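Local coordinates for protein glyoxalase 3 (Candida albicans, PDB 4LRU) that converts methylglyoxal to D-lactate in a single glutathione-independent step, detoxifying the methylglyoxal that metabolism produces, especially during growth on glycerol, at residues Val30-Tyr44 with Ala225-Asn239. Residues are numbered along the deposited sequence; the frame is centred on the assembly and turned at random.
With EDO (1,2-ethanediol), chain B.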
loop_
_atom_site.group_PDB
_atom_site.type_symbol
_atom_site.label_atom_id
_atom_site.label_comp_id
_atom_site.label_asym_id
_atom_site.label_seq_id
_atom_site.Cartn_x
_atom_site.Cartn_y
_atom_site.Cartn_z
ATOM N N VAL A 30 0.755 9.427 5.346
ATOM C CA VAL A 30 -0.499 8.966 5.942
ATOM C C VAL A 30 -0.994 7.632 5.395
ATOM O O VAL A 30 -1.820 6.989 6.021
ATOM C CB VAL A 30 -1.640 10.002 5.874
ATOM C CG1 VAL A 30 -1.339 11.183 6.791
ATOM C CG2 VAL A 30 -1.888 10.453 4.448
ATOM N N GLU A 31 -0.454 7.182 4.258
ATOM C CA GLU A 31 -0.786 5.855 3.748
ATOM C C GLU A 31 -0.179 4.725 4.548
ATOM O O GLU A 31 -0.650 3.600 4.469
ATOM C CB GLU A 31 -0.373 5.720 2.275
ATOM C CG GLU A 31 -1.189 6.646 1.407
ATOM C CD GLU A 31 -0.841 6.579 -0.061
ATOM O OE1 GLU A 31 -0.123 5.642 -0.482
ATOM O OE2 GLU A 31 -1.333 7.466 -0.785
ATOM N N ALA A 32 0.867 5.040 5.307
ATOM C CA ALA A 32 1.391 4.173 6.345
ATOM C C ALA A 32 0.776 4.476 7.703
ATOM O O ALA A 32 0.407 3.552 8.436
ATOM C CB ALA A 32 2.896 4.303 6.426
ATOM N N LEU A 33 0.693 5.759 8.050
ATOM C CA LEU A 33 0.250 6.169 9.387
ATOM C C LEU A 33 -1.225 5.827 9.646
ATOM O O LEU A 33 -1.545 5.231 10.678
ATOM C CB LEU A 33 0.527 7.658 9.608
ATOM C CG LEU A 33 0.420 8.223 11.032
ATOM C CD1 LEU A 33 1.280 9.472 11.199
ATOM C CD2 LEU A 33 -1.025 8.529 11.388
ATOM N N HIS A 34 -2.115 6.194 8.735
ATOM C CA HIS A 34 -3.532 5.935 8.947
ATOM C C HIS A 34 -3.835 4.447 9.116
ATOM O O HIS A 34 -4.479 4.058 10.102
ATOM C CB HIS A 34 -4.390 6.552 7.838
ATOM C CG HIS A 34 -4.464 8.043 7.897
ATOM N ND1 HIS A 34 -5.087 8.791 6.924
ATOM C CD2 HIS A 34 -4.007 8.928 8.814
ATOM C CE1 HIS A 34 -5.009 10.071 7.235
ATOM N NE2 HIS A 34 -4.372 10.181 8.386
ATOM N N PRO A 35 -3.344 3.597 8.192
ATOM C CA PRO A 35 -3.647 2.183 8.375
ATOM C C PRO A 35 -2.990 1.615 9.623
ATOM O O PRO A 35 -3.586 0.794 10.320
ATOM C CB PRO A 35 -3.122 1.532 7.086
ATOM C CG PRO A 35 -3.124 2.641 6.081
ATOM C CD PRO A 35 -2.767 3.865 6.864
ATOM N N PHE A 36 -1.768 2.058 9.934
ATOM C CA PHE A 36 -1.130 1.648 11.179
ATOM C C PHE A 36 -2.068 1.927 12.353
ATOM O O PHE A 36 -2.298 1.071 13.212
ATOM C CB PHE A 36 0.212 2.374 11.386
ATOM C CG PHE A 36 0.888 2.032 12.690
ATOM C CD1 PHE A 36 1.674 0.895 12.811
ATOM C CD2 PHE A 36 0.683 2.814 13.820
ATOM C CE1 PHE A 36 2.281 0.580 14.010
ATOM C CE2 PHE A 36 1.276 2.493 15.029
ATOM C CZ PHE A 36 2.073 1.370 15.124
ATOM N N GLU A 37 -2.612 3.132 12.396
ATOM C CA GLU A 37 -3.433 3.518 13.545
ATOM C C GLU A 37 -4.756 2.746 13.584
ATOM O O GLU A 37 -5.228 2.393 14.665
ATOM C CB GLU A 37 -3.673 5.027 13.563
ATOM C CG GLU A 37 -2.450 5.846 13.957
ATOM C CD GLU A 37 -2.119 5.672 15.418
ATOM O OE1 GLU A 37 -2.814 6.284 16.267
ATOM O OE2 GLU A 37 -1.185 4.917 15.733
ATOM N N VAL A 38 -5.364 2.517 12.425
ATOM C CA VAL A 38 -6.624 1.764 12.366
ATOM C C VAL A 38 -6.399 0.350 12.907
ATOM O O VAL A 38 -7.141 -0.134 13.760
ATOM C CB VAL A 38 -7.168 1.697 10.936
ATOM C CG1 VAL A 38 -8.307 0.695 10.828
ATOM C CG2 VAL A 38 -7.624 3.079 10.512
ATOM N N PHE A 39 -5.361 -0.308 12.410
ATOM C CA PHE A 39 -5.055 -1.660 12.847
ATOM C C PHE A 39 -4.595 -1.700 14.310
ATOM O O PHE A 39 -4.909 -2.646 15.031
ATOM C CB PHE A 39 -4.009 -2.275 11.926
ATOM C CG PHE A 39 -4.479 -2.479 10.504
ATOM C CD1 PHE A 39 -5.703 -3.055 10.222
ATOM C CD2 PHE A 39 -3.648 -2.161 9.445
ATOM C CE1 PHE A 39 -6.117 -3.250 8.920
ATOM C CE2 PHE A 39 -4.050 -2.359 8.142
ATOM C CZ PHE A 39 -5.281 -2.919 7.870
ATOM N N ARG A 40 -3.861 -0.685 14.751
ATOM C CA ARG A 40 -3.432 -0.623 16.145
ATOM C C ARG A 40 -4.645 -0.522 17.064
ATOM O O ARG A 40 -4.742 -1.235 18.069
ATOM C CB ARG A 40 -2.499 0.562 16.389
ATOM C CG ARG A 40 -1.963 0.629 17.810
ATOM C CD ARG A 40 -1.142 1.886 18.077
ATOM N NE ARG A 40 -1.927 3.107 17.898
ATOM C CZ ARG A 40 -2.845 3.553 18.754
ATOM N NH1 ARG A 40 -3.098 2.899 19.888
ATOM N NH2 ARG A 40 -3.512 4.670 18.492
ATOM N N LYS A 41 -5.568 0.378 16.732
ATOM C CA LYS A 41 -6.741 0.584 17.570
ATOM C C LYS A 41 -7.617 -0.666 17.602
ATOM O O LYS A 41 -8.243 -0.976 18.622
ATOM C CB LYS A 41 -7.545 1.807 17.114
ATOM C CG LYS A 41 -6.861 3.128 17.434
ATOM C CD LYS A 41 -7.429 4.285 16.620
ATOM C CE LYS A 41 -6.477 5.478 16.626
ATOM N NZ LYS A 41 -6.984 6.637 15.837
ATOM N N LYS A 42 -7.586 -1.418 16.509
ATOM C CA LYS A 42 -8.300 -2.690 16.420
ATOM C C LYS A 42 -7.695 -3.777 17.325
ATOM O O LYS A 42 -8.378 -4.720 17.694
ATOM C CB LYS A 42 -8.323 -3.160 14.963
ATOM C CG LYS A 42 -9.070 -4.470 14.741
ATOM C CD LYS A 42 -10.557 -4.380 15.058
ATOM C CE LYS A 42 -11.245 -5.722 14.825
ATOM N NZ LYS A 42 -12.583 -5.826 15.462
ATOM N N GLY A 43 -6.411 -3.647 17.652
ATOM C CA GLY A 43 -5.737 -4.577 18.521
ATOM C C GLY A 43 -4.742 -5.518 17.876
ATOM O O GLY A 43 -4.136 -6.349 18.571
ATOM N N TYR A 44 -4.569 -5.381 16.567
ATOM C CA TYR A 44 -3.630 -6.204 15.823
ATOM C C TYR A 44 -2.190 -5.762 16.093
ATOM O O TYR A 44 -1.944 -4.627 16.510
ATOM C CB TYR A 44 -3.875 -6.094 14.323
ATOM C CG TYR A 44 -5.260 -6.454 13.812
ATOM C CD1 TYR A 44 -6.107 -7.314 14.500
ATOM C CD2 TYR A 44 -5.693 -5.940 12.605
ATOM C CE1 TYR A 44 -7.350 -7.652 13.977
ATOM C CE2 TYR A 44 -6.933 -6.261 12.082
ATOM C CZ TYR A 44 -7.771 -7.097 12.776
ATOM O OH TYR A 44 -9.009 -7.386 12.204
ATOM N N ALA A 225 -7.158 5.993 2.698
ATOM C CA ALA A 225 -6.348 5.055 3.456
ATOM C C ALA A 225 -7.060 4.521 4.697
ATOM O O ALA A 225 -6.997 3.319 4.979
ATOM C CB ALA A 225 -5.005 5.677 3.820
ATOM N N VAL A 226 -7.723 5.398 5.454
ATOM C CA VAL A 226 -8.483 4.956 6.609
ATOM C C VAL A 226 -9.529 3.930 6.172
ATOM O O VAL A 226 -9.623 2.839 6.742
ATOM C CB VAL A 226 -9.152 6.121 7.369
ATOM C CG1 VAL A 226 -10.135 5.584 8.389
ATOM C CG2 VAL A 226 -8.117 6.979 8.069
ATOM N N LYS A 227 -10.311 4.270 5.154
ATOM C CA LYS A 227 -11.412 3.412 4.744
ATOM C C LYS A 227 -10.868 2.082 4.238
ATOM O O LYS A 227 -11.486 1.049 4.448
ATOM C CB LYS A 227 -12.255 4.095 3.661
ATOM C CG LYS A 227 -13.595 3.407 3.405
ATOM C CD LYS A 227 -14.401 4.135 2.339
ATOM C CE LYS A 227 -15.828 3.588 2.239
ATOM N NZ LYS A 227 -15.862 2.195 1.704
ATOM N N THR A 228 -9.713 2.100 3.567
ATOM C CA THR A 228 -9.128 0.857 3.059
ATOM C C THR A 228 -8.825 -0.073 4.233
ATOM O O THR A 228 -9.193 -1.248 4.210
ATOM C CB THR A 228 -7.853 1.085 2.230
ATOM O OG1 THR A 228 -8.103 2.041 1.188
ATOM C CG2 THR A 228 -7.400 -0.211 1.590
ATOM N N ALA A 229 -8.197 0.460 5.275
ATOM C CA ALA A 229 -7.923 -0.319 6.479
ATOM C C ALA A 229 -9.192 -0.814 7.165
ATOM O O ALA A 229 -9.268 -1.972 7.581
ATOM C CB ALA A 229 -7.078 0.481 7.449
ATOM N N GLU A 230 -10.195 0.053 7.282
ATOM C CA GLU A 230 -11.450 -0.343 7.898
ATOM C C GLU A 230 -12.095 -1.446 7.075
ATOM O O GLU A 230 -12.659 -2.387 7.633
ATOM C CB GLU A 230 -12.406 0.853 8.022
ATOM C CG GLU A 230 -11.926 1.933 8.978
ATOM C CD GLU A 230 -12.885 3.121 9.028
ATOM O OE1 GLU A 230 -13.611 3.332 8.029
ATOM O OE2 GLU A 230 -12.913 3.842 10.059
ATOM N N ASP A 231 -12.025 -1.339 5.753
ATOM C CA ASP A 231 -12.677 -2.332 4.889
ATOM C C ASP A 231 -11.867 -3.648 4.827
ATOM O O ASP A 231 -12.424 -4.716 4.562
ATOM C CB ASP A 231 -12.886 -1.741 3.498
ATOM C CG ASP A 231 -14.032 -0.715 3.458
ATOM O OD1 ASP A 231 -14.865 -0.694 4.392
ATOM O OD2 ASP A 231 -14.102 0.052 2.480
ATOM N N VAL A 232 -10.561 -3.571 5.084
ATOM C CA VAL A 232 -9.786 -4.775 5.323
ATOM C C VAL A 232 -10.326 -5.520 6.544
ATOM O O VAL A 232 -10.578 -6.719 6.488
ATOM C CB VAL A 232 -8.273 -4.449 5.511
ATOM C CG1 VAL A 232 -7.531 -5.633 6.123
ATOM C CG2 VAL A 232 -7.646 -4.073 4.172
ATOM N N ILE A 233 -10.519 -4.804 7.643
ATOM C CA ILE A 233 -11.075 -5.429 8.856
ATOM C C ILE A 233 -12.430 -6.076 8.550
ATOM O O ILE A 233 -12.693 -7.218 8.940
ATOM C CB ILE A 233 -11.187 -4.422 10.015
ATOM C CG1 ILE A 233 -9.773 -4.005 10.451
ATOM C CG2 ILE A 233 -11.994 -5.007 11.172
ATOM C CD1 ILE A 233 -9.704 -2.828 11.392
ATOM N N ALA A 234 -13.278 -5.351 7.823
ATOM C CA ALA A 234 -14.600 -5.862 7.448
ATOM C C ALA A 234 -14.502 -7.171 6.665
ATOM O O ALA A 234 -15.337 -8.073 6.838
ATOM C CB ALA A 234 -15.343 -4.819 6.623
ATOM N N ALA A 235 -13.529 -7.249 5.761
ATOM C CA ALA A 235 -13.407 -8.411 4.872
ATOM C C ALA A 235 -12.780 -9.598 5.605
ATOM O O ALA A 235 -13.051 -10.755 5.278
ATOM C CB ALA A 235 -12.602 -8.061 3.626
ATOM N N PHE A 236 -11.987 -9.282 6.622
ATOM C CA PHE A 236 -11.119 -10.243 7.326
ATOM C C PHE A 236 -11.877 -10.926 8.452
ATOM O O PHE A 236 -11.722 -12.125 8.671
ATOM C CB PHE A 236 -9.926 -9.459 7.892
ATOM C CG PHE A 236 -8.931 -10.274 8.674
ATOM C CD1 PHE A 236 -8.058 -11.131 8.036
ATOM C CD2 PHE A 236 -8.794 -10.084 10.037
ATOM C CE1 PHE A 236 -7.102 -11.828 8.741
ATOM C CE2 PHE A 236 -7.836 -10.781 10.764
ATOM C CZ PHE A 236 -6.982 -11.658 10.108
ATOM N N GLU A 237 -12.674 -10.148 9.185
ATOM C CA GLU A 237 -13.496 -10.650 10.289
ATOM C C GLU A 237 -14.885 -11.090 9.796
ATOM O O GLU A 237 -15.255 -10.825 8.656
ATOM C CB GLU A 237 -13.651 -9.560 11.358
ATOM C CG GLU A 237 -12.362 -8.889 11.795
ATOM C CD GLU A 237 -11.813 -9.370 13.126
ATOM O OE1 GLU A 237 -12.563 -9.993 13.915
ATOM O OE2 GLU A 237 -10.605 -9.126 13.385
ATOM N N CYS A 238 -15.668 -11.746 10.640
ATOM C CA CYS A 238 -17.040 -12.053 10.219
ATOM C C CYS A 238 -18.157 -11.182 10.812
ATOM O O CYS A 238 -19.327 -11.566 10.764
ATOM C CB CYS A 238 -17.346 -13.540 10.375
ATOM S SG CYS A 238 -17.516 -14.113 12.075
ATOM N N ASN A 239 -17.824 -9.997 11.327
ATOM C CA ASN A 239 -17.338 -9.809 12.704
ATOM C C ASN A 239 -18.233 -10.486 13.747
ATOM O O ASN A 239 -19.465 -10.408 13.700
ATOM C CB ASN A 239 -17.265 -8.306 13.032
ATOM C CG ASN A 239 -15.837 -7.787 13.131
ATOM O OD1 ASN A 239 -15.392 -6.989 12.299
ATOM N ND2 ASN A 239 -15.117 -8.222 14.164
ATOM O OXT ASN A 239 -17.741 -11.107 14.691
HETATM C C1 EDO B . -7.971 6.564 12.032
HETATM O O1 EDO B . -7.893 5.754 13.210
HETATM C C2 EDO B . -6.596 7.115 11.661
HETATM O O2 EDO B . -5.973 7.699 12.810
HETATM O O HOH W 1 -7.009 8.378 4.906
#
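Ala225 opens the contact as a knob in a hole, its CB set among Val30, Glu31, His34 and Pro35. This is the pairing of two helices on one side of the central sheet of the DJ-1/PfpI fold: segments 30-42 and 225-236 run the same way at a crossing angle of -36°, their axes 8.2 Å apart. Glu31, whose side chain touches Cys139, the probable active-site cysteine, brings this end of the pair to the catalytic centre. Both helices lie on strand 102-105, as Pro35 and Thr228 each touch Phe104. At Val226, CG2 lies 3.7 Å from His34 ND1, and one water joins that ND1 to the Val226 backbone N; NE2 of the same imidazole bonds to Asp71. Ala229 CB comes within 3.6 Å of Val38 CG1, and the same methyl makes a CH-pi contact over a face of Phe39, 4.2 Å from the ring centroid. Val38 is a knob from the other helix, set among Val226, Ala229, Glu230 and Ile233. Val232 CG1 reaches Phe39 CZ (3.9 Å), while Ile233 CG1 meets the edge of that ring and its CD1 packs on Lys42 CG. Phe236 turns an edge toward the Tyr44 face in an offset edge-to-face pair, planes at 76°. Beyond the helix, Glu237 OE2, in the Tyr44 ring plane, accepts a hydrogen bond on its anti lone pair from Tyr44 OH, 2.6 Å away.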